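Local structure of EF-P arginine 32 rhamnosyl-transferase (Pseudomonas putida KT2440, 5NV8) at residues 33-38 with 49-54; 39-44 with 377-382; 240-245 with 258-263; 281-286 with 290-295; 331-336 with 351-356. The protein is a bacterial EarP-family rhamnosyltransferase with a two-lobed, GT-B-like fold that holds 2'-deoxy-thymidine-beta-L-rhamnose. All blocks are in the same frame, centred on the assembly; numbering follows the deposited sequence.

Contact 1: 33-38 with 49-54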
# COMPACT_ATOMS: atom_id res chain seq x y z
N VAL A 33 -1.81 7.33 7.63
CA VAL A 33 -0.74 8.27 7.28
C VAL A 33 -0.24 9.00 8.52
O VAL A 33 0.96 9.22 8.68
CB VAL A 33 -1.22 9.24 6.19
CG1 VAL A 33 -0.17 10.31 5.94
CG2 VAL A 33 -1.53 8.49 4.91
N THR A 34 -1.15 9.39 9.42
CA THR A 34 -0.74 10.18 10.58
C THR A 34 0.01 9.32 11.59
O THR A 34 1.00 9.77 12.18
CB THR A 34 -1.95 10.85 11.23
OG1 THR A 34 -2.95 9.87 11.51
CG2 THR A 34 -2.52 11.91 10.30
N TRP A 35 -0.44 8.09 11.81
CA TRP A 35 0.27 7.19 12.72
C TRP A 35 1.64 6.82 12.18
O TRP A 35 2.58 6.62 12.96
CB TRP A 35 -0.58 5.94 12.98
CG TRP A 35 0.09 4.84 13.75
CD1 TRP A 35 0.17 3.53 13.39
CD2 TRP A 35 0.74 4.94 15.03
NE1 TRP A 35 0.85 2.81 14.35
CE2 TRP A 35 1.21 3.66 15.36
CE3 TRP A 35 0.98 6.00 15.91
CZ2 TRP A 35 1.90 3.40 16.55
CZ3 TRP A 35 1.67 5.74 17.08
CH2 TRP A 35 2.12 4.45 17.39
N ARG A 36 1.79 6.73 10.85
CA ARG A 36 3.10 6.44 10.27
C ARG A 36 4.03 7.64 10.41
O ARG A 36 5.20 7.49 10.80
CB ARG A 36 2.95 6.04 8.80
CG ARG A 36 4.28 5.80 8.10
CD ARG A 36 4.09 5.30 6.67
NE ARG A 36 3.17 4.17 6.58
CZ ARG A 36 3.44 2.94 7.02
NH1 ARG A 36 4.60 2.68 7.60
NH2 ARG A 36 2.54 1.98 6.88
N LEU A 37 3.53 8.84 10.09
CA LEU A 37 4.36 10.03 10.17
C LEU A 37 4.76 10.34 11.61
O LEU A 37 5.90 10.75 11.87
CB LEU A 37 3.63 11.22 9.55
CG LEU A 37 4.24 12.61 9.75
CD1 LEU A 37 5.62 12.68 9.11
CD2 LEU A 37 3.33 13.67 9.18
N ALA A 38 3.84 10.14 12.56
CA ALA A 38 4.11 10.52 13.95
C ALA A 38 5.24 9.70 14.56
O ALA A 38 6.07 10.25 15.30
CB ALA A 38 2.84 10.38 14.79
N VAL A 49 6.13 14.66 19.62
CA VAL A 49 4.91 14.81 18.84
C VAL A 49 3.76 14.16 19.59
O VAL A 49 3.93 13.17 20.31
CB VAL A 49 5.06 14.21 17.42
CG1 VAL A 49 6.41 14.59 16.82
CG2 VAL A 49 4.88 12.70 17.43
N ARG A 50 2.58 14.75 19.44
CA ARG A 50 1.36 14.23 20.03
C ARG A 50 0.30 14.16 18.94
O ARG A 50 -0.08 15.18 18.37
CB ARG A 50 0.88 15.09 21.21
CG ARG A 50 1.02 16.60 20.99
CD ARG A 50 1.22 17.36 22.30
NE ARG A 50 0.88 18.77 22.16
CZ ARG A 50 1.46 19.76 22.84
NH1 ARG A 50 2.41 19.50 23.73
NH2 ARG A 50 1.08 21.01 22.64
N LEU A 51 -0.13 12.94 18.63
CA LEU A 51 -1.16 12.71 17.63
C LEU A 51 -2.53 12.84 18.29
O LEU A 51 -2.89 12.03 19.15
CB LEU A 51 -0.98 11.34 17.00
CG LEU A 51 -1.99 10.94 15.92
CD1 LEU A 51 -1.94 11.93 14.77
CD2 LEU A 51 -1.71 9.53 15.44
N TRP A 52 -3.29 13.85 17.88
CA TRP A 52 -4.62 14.08 18.44
C TRP A 52 -5.67 13.45 17.53
O TRP A 52 -6.39 14.12 16.79
CB TRP A 52 -4.87 15.57 18.65
N VAL A 53 -5.74 12.12 17.62
CA VAL A 53 -6.75 11.36 16.88
C VAL A 53 -8.13 11.75 17.39
O VAL A 53 -8.38 11.76 18.60
CB VAL A 53 -6.50 9.85 17.02
CG1 VAL A 53 -6.38 9.44 18.48
CG2 VAL A 53 -7.59 9.03 16.31
N ASP A 54 -9.03 12.08 16.47
CA ASP A 54 -10.39 12.48 16.82
C ASP A 54 -11.39 11.34 16.71
O ASP A 54 -12.59 11.56 16.91
CB ASP A 54 -10.85 13.64 15.92
CG ASP A 54 -9.89 14.82 15.95
OD1 ASP A 54 -9.59 15.37 14.87
OD2 ASP A 54 -9.45 15.20 17.06
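In the beta-alpha-beta unit built from strand 17-20, helix 30-43 and strand 48-51, Thr34, Trp35 and Ala38 of the helix lie against Leu51 and Val49 of the second strand. The short axes of 33-38 and 49-51 are nearly antiparallel, at 164°, and approach to 9.3 Å. Leu51 makes the largest contribution to the contact. With CG anti to the backbone N (chi1 -180°), the branch points at the helix and its two methyls part between neighbouring residues: CD1 meets Thr34 CB at 3.7 Å, the side chains crossing at about a right angle, while CD2 comes within 4.1 Å of Trp35 CA and approaches the indole obliquely. The Thr34 hydroxyl is turned back to its own helix, where OG1 is hydrogen-bonded to the carbonyl of Asp30. A helix laid over two parallel strands in this way is the repeating element of Rossmann-like domains, and here strand 17-20 adds Ile20 beside Leu51 and Trp18 beside Val49. One turn further along the helix, Val49 takes over from Leu51. Its CG2 methyl is 3.5 Å from the carbonyl O of Ala38 and 4.1 Å from Ala38 CB.

Contact 2: 39-44 with 377-382; sequences RQLVAE and DLATAL
Asp377, the N-cap of helix 378-387, faces Gln40 at the start of the second segment. Its CG sits between the backbone N and carbonyl carbon (chi1 63°), bringing the carboxylate back over the first turn. OD1 accepts from Thr380 OG1 at 2.7 Å on its syn side, and OD2 takes the capping bond from Thr380 N from above the carboxylate plane. A water donates to Asp377 OD2, at 2.7 Å, and to Glu44 OE1, at 3.0 Å. Gln40 arrives from the opposite direction with its amide turned 34° from the carboxylate; NE2 is 3.2 Å from Asp377 OD2, but at too poor an angle for a hydrogen bond, and this nitrogen donates to the carbonyl of Arg165 and, weakly, to Glu44 OE2. The methyl of Ala379 lies against the end of the extended Gln40 chain, with CB 3.4 Å from Gln40 OE1, and meets Leu41 CD2 at 4.0 Å. By bridging two acidic groups, the water probably eases their mutual repulsion, while the helix start should favour a charged Asp377.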
# COMPACT_ATOMS: atom_id res chain seq x y z
N ARG A 39 5.30 8.40 14.27
CA ARG A 39 6.41 7.59 14.77
C ARG A 39 7.73 8.02 14.14
O ARG A 39 8.77 8.01 14.81
CB ARG A 39 6.17 6.11 14.50
CG ARG A 39 4.80 5.60 14.86
CD ARG A 39 4.76 4.08 14.79
NE ARG A 39 5.30 3.54 13.54
CZ ARG A 39 4.58 3.31 12.45
NH1 ARG A 39 3.28 3.57 12.45
NH2 ARG A 39 5.15 2.82 11.36
N GLN A 40 7.70 8.38 12.86
CA GLN A 40 8.93 8.70 12.15
C GLN A 40 9.56 9.99 12.67
O GLN A 40 10.78 10.08 12.80
CB GLN A 40 8.65 8.80 10.65
CG GLN A 40 9.90 8.83 9.79
CD GLN A 40 9.60 8.73 8.31
OE1 GLN A 40 8.49 9.02 7.87
NE2 GLN A 40 10.60 8.34 7.53
N LEU A 41 8.74 11.01 12.97
CA LEU A 41 9.28 12.27 13.47
C LEU A 41 9.84 12.14 14.87
O LEU A 41 10.67 12.96 15.28
CB LEU A 41 8.22 13.37 13.44
CG LEU A 41 7.45 13.57 12.14
CD1 LEU A 41 6.11 14.21 12.43
CD2 LEU A 41 8.26 14.40 11.16
N VAL A 42 9.40 11.14 15.64
CA VAL A 42 10.03 10.84 16.92
C VAL A 42 11.31 10.04 16.70
O VAL A 42 12.37 10.39 17.22
CB VAL A 42 9.05 10.10 17.84
CG1 VAL A 42 9.78 9.59 19.07
CG2 VAL A 42 7.88 10.99 18.22
N ALA A 43 11.21 8.96 15.93
CA ALA A 43 12.31 7.99 15.87
C ALA A 43 13.50 8.54 15.11
O ALA A 43 14.65 8.38 15.54
CB ALA A 43 11.82 6.69 15.24
N GLU A 44 13.26 9.19 13.97
CA GLU A 44 14.35 9.64 13.11
C GLU A 44 14.71 11.11 13.31
O GLU A 44 15.76 11.54 12.84
CB GLU A 44 14.00 9.40 11.64
CG GLU A 44 13.72 7.93 11.31
CD GLU A 44 13.57 7.68 9.82
OE1 GLU A 44 14.13 8.47 9.03
OE2 GLU A 44 12.90 6.70 9.44
N ASP A 377 12.71 11.68 1.93
CA ASP A 377 11.37 11.28 2.32
C ASP A 377 10.56 12.48 2.78
O ASP A 377 11.04 13.62 2.84
CB ASP A 377 11.45 10.22 3.42
CG ASP A 377 12.10 10.74 4.68
OD1 ASP A 377 13.30 11.10 4.63
OD2 ASP A 377 11.42 10.80 5.73
N LEU A 378 9.30 12.22 3.14
CA LEU A 378 8.40 13.30 3.52
C LEU A 378 8.72 13.84 4.91
O LEU A 378 8.67 15.06 5.13
CB LEU A 378 6.95 12.82 3.46
CG LEU A 378 5.90 13.92 3.64
CD1 LEU A 378 5.82 14.79 2.39
CD2 LEU A 378 4.55 13.31 3.97
N ALA A 379 9.04 12.96 5.86
CA ALA A 379 9.35 13.41 7.21
C ALA A 379 10.56 14.35 7.21
O ALA A 379 10.56 15.38 7.89
CB ALA A 379 9.60 12.21 8.13
N THR A 380 11.60 14.00 6.44
CA THR A 380 12.73 14.91 6.28
C THR A 380 12.30 16.20 5.58
O THR A 380 12.77 17.29 5.92
CB THR A 380 13.85 14.22 5.51
OG1 THR A 380 14.26 13.04 6.21
CG2 THR A 380 15.05 15.15 5.35
N ALA A 381 11.40 16.08 4.59
CA ALA A 381 10.93 17.26 3.88
C ALA A 381 10.14 18.19 4.80
O ALA A 381 10.13 19.41 4.59
CB ALA A 381 10.08 16.85 2.68
N LEU A 382 9.48 17.64 5.82
CA LEU A 382 8.77 18.49 6.76
C LEU A 382 9.70 19.11 7.79
O LEU A 382 9.41 20.20 8.30
CB LEU A 382 7.67 17.68 7.46
CG LEU A 382 6.54 17.17 6.56
CD1 LEU A 382 5.54 16.35 7.36
CD2 LEU A 382 5.85 18.33 5.86
O HOH W 1 12.64 10.85 8.12

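Contact 3: 240-245 with 258-263; sequences QWLGEG and LTVQVL
Leu242 and Val260 mark the nearest backbone approach, with CA atoms 9.3 Å apart, where helix 235-242 finishes and Gly243 leaves helical geometry with a positive phi of 85°. Side chains bridge this distance. Leu242 and Val260 reach toward each other tip to tip, CD1 of Leu242 lying 3.6 Å from CG1 of Val260; this methyl of the valine is the one placed between backbone N and carbonyl carbon (chi1 83°). Strand 258-263 belongs to the mixed sheet of the Rossmann-like lobe, between the antiparallel strand 252-255 and the parallel strand 225-230, and the end of the helix packs on one face of it. Two residues before Val260, on the same face, Leu258 turns CD1 to the indole of Trp241, 4.5 Å from CZ3 and oblique to the ring. The indole also rests on Leu215 and Ala219 of helix 211-220, where its NE1 is hydrogen-bonded to Asp216. Arg255 of the neighbouring strand 252-255 donates a hydrogen bond to the carbonyl of Leu242 and forms a salt bridge with Glu244.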
# COMPACT_ATOMS: atom_id res chain seq x y z
N GLN A 240 -19.61 -13.82 -2.27
CA GLN A 240 -20.59 -13.94 -3.35
C GLN A 240 -20.03 -14.69 -4.55
O GLN A 240 -20.81 -15.21 -5.36
CB GLN A 240 -21.06 -12.55 -3.79
CG GLN A 240 -21.57 -11.67 -2.66
CD GLN A 240 -21.57 -10.19 -3.02
OE1 GLN A 240 -21.72 -9.83 -4.19
NE2 GLN A 240 -21.40 -9.33 -2.02
N TRP A 241 -18.71 -14.76 -4.69
CA TRP A 241 -18.12 -15.50 -5.80
C TRP A 241 -18.01 -16.99 -5.48
O TRP A 241 -18.32 -17.83 -6.33
CB TRP A 241 -16.74 -14.93 -6.14
CG TRP A 241 -16.08 -15.62 -7.29
CD1 TRP A 241 -16.31 -15.40 -8.62
CD2 TRP A 241 -15.10 -16.66 -7.22
NE1 TRP A 241 -15.53 -16.24 -9.38
CE2 TRP A 241 -14.78 -17.02 -8.55
CE3 TRP A 241 -14.46 -17.32 -6.17
CZ2 TRP A 241 -13.84 -18.01 -8.85
CZ3 TRP A 241 -13.53 -18.31 -6.47
CH2 TRP A 241 -13.23 -18.64 -7.80
N LEU A 242 -17.57 -17.33 -4.27
CA LEU A 242 -17.45 -18.73 -3.89
C LEU A 242 -18.82 -19.38 -3.70
O LEU A 242 -18.98 -20.58 -3.93
CB LEU A 242 -16.61 -18.88 -2.63
CG LEU A 242 -15.12 -18.56 -2.80
CD1 LEU A 242 -14.54 -18.02 -1.50
CD2 LEU A 242 -14.36 -19.80 -3.26
N GLY A 243 -19.82 -18.60 -3.28
CA GLY A 243 -21.19 -19.06 -3.21
C GLY A 243 -21.58 -19.80 -1.95
O GLY A 243 -22.75 -20.18 -1.82
N GLU A 244 -20.65 -20.02 -1.03
CA GLU A 244 -20.97 -20.73 0.20
C GLU A 244 -21.29 -19.71 1.30
O GLU A 244 -21.62 -18.55 1.01
CB GLU A 244 -19.81 -21.67 0.56
CG GLU A 244 -18.98 -22.10 -0.64
CD GLU A 244 -18.20 -23.38 -0.39
OE1 GLU A 244 -17.50 -23.49 0.63
OE2 GLU A 244 -18.28 -24.29 -1.24
N GLY A 245 -21.20 -20.13 2.57
CA GLY A 245 -21.58 -19.29 3.67
C GLY A 245 -20.64 -18.11 3.86
O GLY A 245 -19.68 -17.91 3.10
N LEU A 258 -7.02 -21.73 -7.90
CA LEU A 258 -7.02 -20.63 -6.94
C LEU A 258 -7.40 -21.15 -5.56
O LEU A 258 -8.41 -21.84 -5.40
CB LEU A 258 -7.99 -19.53 -7.38
CG LEU A 258 -8.13 -18.23 -6.57
CD1 LEU A 258 -9.18 -18.34 -5.46
CD2 LEU A 258 -6.79 -17.80 -5.99
N THR A 259 -6.59 -20.80 -4.56
CA THR A 259 -6.89 -21.09 -3.16
C THR A 259 -7.03 -19.75 -2.44
O THR A 259 -6.08 -18.97 -2.38
CB THR A 259 -5.80 -21.95 -2.52
OG1 THR A 259 -5.94 -23.31 -2.95
CG2 THR A 259 -5.92 -21.91 -1.01
N VAL A 260 -8.22 -19.49 -1.91
CA VAL A 260 -8.55 -18.22 -1.28
C VAL A 260 -8.35 -18.35 0.22
O VAL A 260 -8.66 -19.40 0.81
CB VAL A 260 -9.99 -17.78 -1.63
CG1 VAL A 260 -11.03 -18.45 -0.73
CG2 VAL A 260 -10.11 -16.28 -1.57
N GLN A 261 -7.81 -17.31 0.85
CA GLN A 261 -7.56 -17.33 2.29
C GLN A 261 -7.84 -15.97 2.89
O GLN A 261 -7.41 -14.95 2.35
CB GLN A 261 -6.12 -17.76 2.61
CG GLN A 261 -5.90 -18.04 4.09
CD GLN A 261 -4.57 -18.71 4.39
OE1 GLN A 261 -3.64 -18.67 3.58
NE2 GLN A 261 -4.47 -19.32 5.56
N VAL A 262 -8.55 -15.96 4.02
CA VAL A 262 -8.95 -14.73 4.71
C VAL A 262 -7.98 -14.48 5.86
O VAL A 262 -7.79 -15.36 6.72
CB VAL A 262 -10.39 -14.82 5.21
CG1 VAL A 262 -10.92 -13.43 5.55
CG2 VAL A 262 -11.28 -15.49 4.17
N LEU A 263 -7.39 -13.29 5.89
CA LEU A 263 -6.44 -12.89 6.91
C LEU A 263 -7.06 -11.92 7.91
O LEU A 263 -8.05 -11.24 7.60
CB LEU A 263 -5.21 -12.23 6.27
CG LEU A 263 -4.27 -13.11 5.45
CD1 LEU A 263 -3.05 -12.32 5.01
CD2 LEU A 263 -3.85 -14.34 6.25

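Contact 4: 281-286 with 290-295; sequences NAVRGE and VRAQWA. With TRH (2'-deoxy-thymidine-beta-L-rhamnose), chain B.
Asn281 and Ala292 are joined through a water, which accepts from Asn281 ND2 at 2.9 Å and donates to the carbonyl O of Ala292 at 2.8 Å. The pair belongs to the beta-alpha-beta unit of strand 280-284, helix 287-295 and strand 299-302, and no direct hydrogen bond crosses between its two segments. The amide of Asn281 has further partners, Ser202 at OD1 and Leu275 at ND2. Apolar contact centres on the methyl of Ala292, which nestles against both branches of Val283, with CG2 at 3.7 Å and CG1 at 3.9 Å from CB. Past Val283 the strand opens into the ligand pocket. Gly285, with a positive phi, passes close to the diphosphate of 2'-deoxy-thymidine-beta-L-rhamnose, its CA 3.4 Å from OPP. Glu286 N then donates to O1P of the ligand at 2.7 Å, and the backbone N atoms of Asp287 and Ser288 also bond the ligand. As Glu286 immediately precedes helix 287-295, the phosphate it holds is near the helix N-terminus, whose dipole would favour an anion. Arg284 stretches out from CG to NE to reach the second phosphate: its NH2 gives ligand O3P a nearly straight bond, 2.8 Å long at 170°, in the guanidinium plane.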
# COMPACT_ATOMS: atom_id res chain seq x y z
N ASN A 281 0.94 -7.58 -5.35
CA ASN A 281 0.25 -6.93 -4.25
C ASN A 281 -0.78 -5.95 -4.79
O ASN A 281 -0.43 -4.97 -5.45
CB ASN A 281 1.24 -6.20 -3.33
CG ASN A 281 2.20 -7.16 -2.64
OD1 ASN A 281 1.80 -7.93 -1.76
ND2 ASN A 281 3.47 -7.09 -3.02
N ALA A 282 -2.05 -6.22 -4.51
CA ALA A 282 -3.15 -5.33 -4.89
C ALA A 282 -3.51 -4.47 -3.68
O ALA A 282 -4.05 -4.97 -2.70
CB ALA A 282 -4.35 -6.13 -5.38
N VAL A 283 -3.20 -3.17 -3.76
CA VAL A 283 -3.44 -2.25 -2.66
C VAL A 283 -4.47 -1.21 -3.07
O VAL A 283 -5.06 -1.29 -4.15
CB VAL A 283 -2.14 -1.58 -2.19
CG1 VAL A 283 -1.34 -2.51 -1.29
CG2 VAL A 283 -1.31 -1.14 -3.39
N ARG A 284 -4.69 -0.22 -2.21
CA ARG A 284 -5.74 0.77 -2.42
C ARG A 284 -5.39 2.03 -1.64
O ARG A 284 -4.38 2.09 -0.92
CB ARG A 284 -7.10 0.24 -1.98
CG ARG A 284 -7.20 0.12 -0.48
CD ARG A 284 -8.63 -0.05 0.00
NE ARG A 284 -8.77 0.43 1.37
CZ ARG A 284 -9.69 -0.01 2.22
NH1 ARG A 284 -10.55 -0.95 1.84
NH2 ARG A 284 -9.75 0.48 3.45
N GLY A 285 -6.23 3.05 -1.79
CA GLY A 285 -6.18 4.20 -0.90
C GLY A 285 -4.90 4.99 -1.06
O GLY A 285 -4.47 5.31 -2.17
N GLU A 286 -4.28 5.32 0.08
CA GLU A 286 -3.15 6.24 0.11
C GLU A 286 -1.87 5.58 0.58
O GLU A 286 -0.87 5.60 -0.15
CB GLU A 286 -3.49 7.44 1.00
CG GLU A 286 -2.31 8.36 1.28
CD GLU A 286 -2.61 9.80 0.95
OE1 GLU A 286 -1.74 10.66 1.20
OE2 GLU A 286 -3.71 10.08 0.43
N VAL A 290 1.54 3.36 -1.40
CA VAL A 290 2.97 3.69 -1.38
C VAL A 290 3.78 2.56 -0.74
O VAL A 290 4.89 2.25 -1.19
CB VAL A 290 3.19 5.03 -0.65
CG1 VAL A 290 4.68 5.30 -0.47
CG2 VAL A 290 2.52 6.16 -1.40
N ARG A 291 3.24 1.94 0.31
CA ARG A 291 3.93 0.82 0.95
C ARG A 291 4.25 -0.28 -0.06
O ARG A 291 5.33 -0.87 -0.02
CB ARG A 291 3.08 0.27 2.09
CG ARG A 291 3.00 1.19 3.29
CD ARG A 291 4.24 1.07 4.14
NE ARG A 291 5.07 2.26 4.08
CZ ARG A 291 6.16 2.44 4.80
NH1 ARG A 291 6.57 1.49 5.64
NH2 ARG A 291 6.85 3.57 4.69
N ALA A 292 3.32 -0.57 -0.97
CA ALA A 292 3.57 -1.60 -1.98
C ALA A 292 4.61 -1.14 -2.99
O ALA A 292 5.29 -1.98 -3.59
CB ALA A 292 2.26 -1.98 -2.68
N GLN A 293 4.74 0.17 -3.21
CA GLN A 293 5.79 0.66 -4.09
C GLN A 293 7.17 0.43 -3.49
O GLN A 293 8.10 0.04 -4.19
CB GLN A 293 5.56 2.14 -4.41
CG GLN A 293 4.32 2.41 -5.26
CD GLN A 293 4.05 3.89 -5.49
OE1 GLN A 293 4.81 4.57 -6.18
NE2 GLN A 293 2.96 4.39 -4.92
N TRP A 294 7.31 0.66 -2.18
CA TRP A 294 8.56 0.32 -1.50
C TRP A 294 8.80 -1.18 -1.44
O TRP A 294 9.95 -1.60 -1.35
CB TRP A 294 8.57 0.89 -0.08
CG TRP A 294 8.35 2.39 0.01
CD1 TRP A 294 7.52 3.04 0.88
CD2 TRP A 294 8.98 3.41 -0.78
NE1 TRP A 294 7.59 4.39 0.68
CE2 TRP A 294 8.47 4.65 -0.34
CE3 TRP A 294 9.91 3.40 -1.82
CZ2 TRP A 294 8.86 5.86 -0.90
CZ3 TRP A 294 10.30 4.60 -2.38
CH2 TRP A 294 9.77 5.82 -1.92
N ALA A 295 7.73 -1.99 -1.50
CA ALA A 295 7.90 -3.44 -1.51
C ALA A 295 8.65 -3.93 -2.74
O ALA A 295 9.32 -4.97 -2.69
CB ALA A 295 6.54 -4.13 -1.41
O4P TRH B . -8.67 2.96 1.55
P2 TRH B . -7.66 3.31 2.58
O3P TRH B . -8.03 2.66 4.02
O1 TRH B . -7.50 4.90 2.78
C1 TRH B . -8.33 5.77 1.98
C2 TRH B . -7.94 7.24 2.19
O2 TRH B . -7.57 7.48 3.55
C3 TRH B . -9.14 8.15 1.89
O3 TRH B . -10.02 8.19 3.02
C4 TRH B . -9.90 7.60 0.70
O4 TRH B . -9.00 7.50 -0.42
OPP TRH B . -6.21 2.72 2.20
P TRH B . -4.91 3.27 2.94
O1P TRH B . -4.65 4.71 2.71
O2P TRH B . -3.66 2.37 2.45
O5' TRH B . -5.06 2.91 4.50
C5' TRH B . -4.84 1.58 4.95
C4' TRH B . -4.02 1.63 6.23
O4' TRH B . -4.27 0.39 6.93
C3' TRH B . -2.55 1.58 5.86
O3' TRH B . -1.76 1.89 7.02
C2' TRH B . -2.43 0.11 5.57
C1' TRH B . -3.01 -0.32 6.89
N11 TRH B . -3.22 -1.78 7.03
C21 TRH B . -2.74 -2.39 8.12
O21 TRH B . -2.12 -1.76 8.97
N31 TRH B . -2.92 -3.76 8.29
C41 TRH B . -3.62 -4.51 7.35
O41 TRH B . -3.77 -5.72 7.53
C51 TRH B . -4.13 -3.87 6.22
C5A TRH B . -4.83 -4.61 5.28
C61 TRH B . -3.93 -2.51 6.06
O HOH W 2 4.48 -4.59 -4.03

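Contact 5: 331-336 with 351-356; sequences DAALLG and WRAARQ
Apolar contact centres on Ala333. The helices of 331-336 and 351-356 come so near that the CA atoms of Ala333 and Ala354 are 4.9 Å apart, a distance suited to small residues. The methyl of Ala333 points into the opposite helix, meeting Ala354 CA at 3.9 Å and the methyl of Ala353 at 4.4 Å. Against polar backbone it also lies alongside the carbonyl O of Ala353, at 3.8 Å, while Ala354 CB approaches the carbonyl O of Ala333 at 4.2 Å. No hydrogen bond spans the two segments. Aromatic interactions belong to the far side of the second helix: Trp351, directed away from Ala333, has Arg355 CG over one face, 3.7 Å above the plane, and makes edge-to-face contacts with Trp214 and Phe280. It also packs on Leu199 and Ile201, so helix 347-355 has helix 328-343 on one side and strand 199-203 on another. Two consecutive helices, joined by a short link and running in roughly opposite directions, make this a closely packed alpha-helical hairpin.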
# COMPACT_ATOMS: atom_id res chain seq x y z
N ASP A 331 4.14 -1.96 -21.73
CA ASP A 331 3.41 -0.73 -21.43
C ASP A 331 1.91 -0.93 -21.63
O ASP A 331 1.10 -0.55 -20.78
CB ASP A 331 3.93 0.41 -22.32
CG ASP A 331 3.35 1.76 -21.95
OD1 ASP A 331 2.16 1.99 -22.24
OD2 ASP A 331 4.09 2.59 -21.40
N ALA A 332 1.53 -1.55 -22.76
CA ALA A 332 0.11 -1.77 -23.04
C ALA A 332 -0.52 -2.71 -22.03
O ALA A 332 -1.68 -2.54 -21.66
CB ALA A 332 -0.06 -2.31 -24.46
N ALA A 333 0.23 -3.72 -21.58
CA ALA A 333 -0.32 -4.69 -20.64
C ALA A 333 -0.49 -4.09 -19.25
O ALA A 333 -1.39 -4.51 -18.50
CB ALA A 333 0.56 -5.93 -20.58
N LEU A 334 0.34 -3.12 -18.89
CA LEU A 334 0.20 -2.47 -17.59
C LEU A 334 -0.94 -1.45 -17.59
O LEU A 334 -1.64 -1.31 -16.58
CB LEU A 334 1.52 -1.80 -17.20
CG LEU A 334 1.51 -0.65 -16.19
CD1 LEU A 334 1.26 -1.17 -14.79
CD2 LEU A 334 2.82 0.11 -16.25
N LEU A 335 -1.16 -0.76 -18.71
CA LEU A 335 -2.30 0.15 -18.81
C LEU A 335 -3.61 -0.62 -18.77
O LEU A 335 -4.55 -0.22 -18.07
CB LEU A 335 -2.20 0.97 -20.10
CG LEU A 335 -1.53 2.34 -20.03
CD1 LEU A 335 -0.07 2.22 -19.62
CD2 LEU A 335 -1.67 3.05 -21.37
N GLY A 336 -3.70 -1.72 -19.52
CA GLY A 336 -4.92 -2.51 -19.51
C GLY A 336 -5.19 -3.17 -18.18
O GLY A 336 -6.35 -3.42 -17.83
N TRP A 351 -5.23 -9.51 -16.95
CA TRP A 351 -4.33 -10.27 -16.08
C TRP A 351 -3.45 -11.22 -16.88
O TRP A 351 -2.23 -11.28 -16.65
CB TRP A 351 -5.14 -11.04 -15.04
CG TRP A 351 -4.35 -12.04 -14.27
CD1 TRP A 351 -4.39 -13.40 -14.41
CD2 TRP A 351 -3.38 -11.78 -13.25
NE1 TRP A 351 -3.51 -13.99 -13.54
CE2 TRP A 351 -2.88 -13.02 -12.81
CE3 TRP A 351 -2.89 -10.61 -12.66
CZ2 TRP A 351 -1.91 -13.13 -11.81
CZ3 TRP A 351 -1.93 -10.72 -11.67
CH2 TRP A 351 -1.45 -11.97 -11.25
N ARG A 352 -4.03 -11.95 -17.84
CA ARG A 352 -3.23 -12.87 -18.64
C ARG A 352 -2.24 -12.13 -19.52
O ARG A 352 -1.11 -12.59 -19.72
CB ARG A 352 -4.14 -13.76 -19.49
CG ARG A 352 -4.98 -14.73 -18.68
CD ARG A 352 -5.82 -15.64 -19.56
NE ARG A 352 -7.13 -15.05 -19.86
CZ ARG A 352 -8.25 -15.35 -19.22
NH1 ARG A 352 -8.24 -16.23 -18.22
NH2 ARG A 352 -9.38 -14.76 -19.56
N ALA A 353 -2.65 -10.98 -20.07
CA ALA A 353 -1.73 -10.18 -20.87
C ALA A 353 -0.54 -9.71 -20.04
O ALA A 353 0.61 -9.75 -20.51
CB ALA A 353 -2.46 -8.99 -21.48
N ALA A 354 -0.79 -9.25 -18.81
CA ALA A 354 0.31 -8.80 -17.96
C ALA A 354 1.23 -9.96 -17.58
O ALA A 354 2.45 -9.76 -17.44
CB ALA A 354 -0.23 -8.12 -16.71
N ARG A 355 0.68 -11.16 -17.41
CA ARG A 355 1.50 -12.32 -17.09
C ARG A 355 2.41 -12.72 -18.24
O ARG A 355 3.42 -13.40 -18.01
CB ARG A 355 0.62 -13.50 -16.69
CG ARG A 355 -0.12 -13.31 -15.37
CD ARG A 355 0.81 -13.50 -14.19
NE ARG A 355 1.24 -14.89 -14.05
CZ ARG A 355 2.40 -15.26 -13.50
NH1 ARG A 355 3.24 -14.34 -13.05
NH2 ARG A 355 2.72 -16.54 -13.41
N GLN A 356 2.09 -12.33 -19.48
CA GLN A 356 2.97 -12.59 -20.61
C GLN A 356 4.27 -11.80 -20.52
O GLN A 356 5.21 -12.10 -21.27
CB GLN A 356 2.27 -12.25 -21.93
CG GLN A 356 0.89 -12.85 -22.09
CD GLN A 356 0.88 -14.35 -21.90
OE1 GLN A 356 0.38 -14.86 -20.90
NE2 GLN A 356 1.43 -15.07 -22.88

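Overall arrangement
Contacts 1 and 2 share helix 30-43, their centres 12 Å apart, and touch through Val49 with Val42 and Leu37 with Leu382; contact 2 brings the C-terminal helix 378-387 back to the N-terminal lobe. Contacts 3, 4 and 5 follow in series along the chain, all nested inside the long loop that contact 2 closes. Contacts 3 and 4 both reach the six-stranded mixed sheet, 23 Å apart between centres, and contact 5 lies about 8 Å from contact 4 at the nearest atoms. Contact 4 is near the centre of the chain and meets contact 1 where Val33 packs on Glu286, placing the bound ligand between the lobes.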